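Local atomic coordinates of nucleoside hydrolase, putative (Trypanosoma brucei, PDB entry 3FZ0), a protein that is a putative member of the nucleoside hydrolase family, an alpha/beta protein that holds a bound calcium ion. Residues V343-E346 and M347-K350. The protein carries 2 engineered substitutions. Residues are numbered along the deposited sequence; the frame is centred on the assembly and turned at random.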
loop_
_atom_site.group_PDB
_atom_site.type_symbol
_atom_site.label_atom_id
_atom_site.label_comp_id
_atom_site.label_asym_id
_atom_site.label_seq_id
_atom_site.Cartn_x
_atom_site.Cartn_y
_atom_site.Cartn_z
ATOM N N VAL B 343 2.147 -22.050 25.429
ATOM C CA VAL B 343 3.352 -22.388 26.171
ATOM C C VAL B 343 3.017 -22.824 27.590
ATOM O O VAL B 343 2.112 -22.269 28.230
ATOM C CB VAL B 343 4.351 -21.221 26.177
ATOM C CG1 VAL B 343 5.465 -21.425 27.200
ATOM C CG2 VAL B 343 4.972 -21.070 24.771
ATOM N N ASP B 344 3.759 -23.827 28.072
ATOM C CA ASP B 344 3.578 -24.413 29.408
ATOM C C ASP B 344 3.975 -23.372 30.448
ATOM O O ASP B 344 5.161 -23.101 30.620
ATOM C CB ASP B 344 4.460 -25.647 29.522
ATOM C CG ASP B 344 4.212 -26.443 30.779
ATOM O OD1 ASP B 344 3.945 -25.868 31.863
ATOM O OD2 ASP B 344 4.309 -27.686 30.691
ATOM N N ASN B 345 2.982 -22.765 31.100
ATOM C CA ASN B 345 3.238 -21.716 32.119
ATOM C C ASN B 345 4.083 -22.218 33.303
ATOM O O ASN B 345 5.000 -21.561 33.747
ATOM C CB ASN B 345 1.948 -21.070 32.655
ATOM C CG ASN B 345 2.235 -19.800 33.434
ATOM O OD1 ASN B 345 2.898 -18.883 32.912
ATOM N ND2 ASN B 345 1.800 -19.750 34.698
ATOM N N GLU B 346 3.743 -23.406 33.776
ATOM C CA GLU B 346 4.459 -24.081 34.837
ATOM C C GLU B 346 5.980 -24.206 34.530
ATOM O O GLU B 346 6.799 -23.861 35.375
ATOM C CB GLU B 346 3.792 -25.432 35.085
ATOM C CG GLU B 346 4.144 -26.100 36.405
ATOM C CD GLU B 346 2.970 -26.949 36.963
ATOM O OE1 GLU B 346 1.806 -26.792 36.470
ATOM O OE2 GLU B 346 3.211 -27.756 37.920
ATOM N N MET B 347 6.337 -24.639 33.309
ATOM C CA MET B 347 7.748 -24.761 32.921
ATOM C C MET B 347 8.415 -23.399 32.835
ATOM O O MET B 347 9.602 -23.272 33.160
ATOM C CB MET B 347 7.914 -25.467 31.586
ATOM C CG MET B 347 8.012 -26.957 31.661
ATOM S SD MET B 347 8.433 -27.691 30.063
ATOM C CE MET B 347 9.848 -26.750 29.624
ATOM N N PHE B 348 7.654 -22.395 32.386
ATOM C CA PHE B 348 8.116 -21.014 32.359
ATOM C C PHE B 348 8.472 -20.427 33.757
ATOM O O PHE B 348 9.546 -19.869 33.945
ATOM C CB PHE B 348 7.080 -20.136 31.666
ATOM C CG PHE B 348 7.460 -18.680 31.598
ATOM C CD1 PHE B 348 8.613 -18.283 30.931
ATOM C CD2 PHE B 348 6.650 -17.710 32.184
ATOM C CE1 PHE B 348 8.956 -16.936 30.827
ATOM C CE2 PHE B 348 6.983 -16.345 32.115
ATOM C CZ PHE B 348 8.131 -15.949 31.438
ATOM N N LEU B 349 7.572 -20.591 34.729
ATOM C CA LEU B 349 7.808 -20.123 36.071
ATOM C C LEU B 349 9.018 -20.824 36.691
ATOM O O LEU B 349 9.827 -20.188 37.371
ATOM C CB LEU B 349 6.567 -20.305 36.942
ATOM C CG LEU B 349 5.260 -19.618 36.523
ATOM C CD1 LEU B 349 4.197 -19.781 37.632
ATOM C CD2 LEU B 349 5.476 -18.155 36.198
ATOM N N LYS B 350 9.149 -22.124 36.436
ATOM C CA LYS B 350 10.252 -22.892 36.990
ATOM C C LYS B 350 11.592 -22.363 36.447
ATOM O O LYS B 350 12.576 -22.224 37.191
ATOM C CB LYS B 350 10.093 -24.376 36.697
ATOM C CG LYS B 350 11.133 -25.208 37.390
ATOM C CD LYS B 350 11.504 -26.468 36.591
ATOM C CE LYS B 350 12.999 -26.852 36.770
ATOM N NZ LYS B 350 13.494 -26.761 38.190
#
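L349 N donates to N345 O over 2.9 Å, while F348 N reaches D344 O at 3.1 Å and K350 N reaches E346 O; together these bonds form the opening turn of helix 345-356. D344 is its N-cap. Here OD1 accepts from M347 N at 3.1 Å with an N-H...O angle of 158°, the donor standing well above the carboxylate plane. A chi1 of -172°, with CG opposite the backbone N, swings the carboxylate over the start of the helix. Aspartate suits this place because its short side chain carries an acceptor back to M347 N, which in the first turn lacks the usual partner four residues back within the helix, and its negative charge would be expected to interact favourably with the positive end of the helix dipole. M347 crosses the D344 side chain at about a right angle, its CG 3.9 Å from OD2, so the methionine methylenes lie against the cap. On another flank, the N345 amide group spans the side chains of F348 and L349: it approaches the phenyl ring at the edge by CD2, the two planes 41° apart, and also packs against the L349 CD1 methyl. V343 ends strand 337-343 of the central mixed sheet, and D344 alone joins it to the helix. F348, large and apolar, is buried against A284, V285 and L288 of helix 282-291, whereas M347 rests on the loop residues R292, E294 and S295, and E346 and K350 face outward.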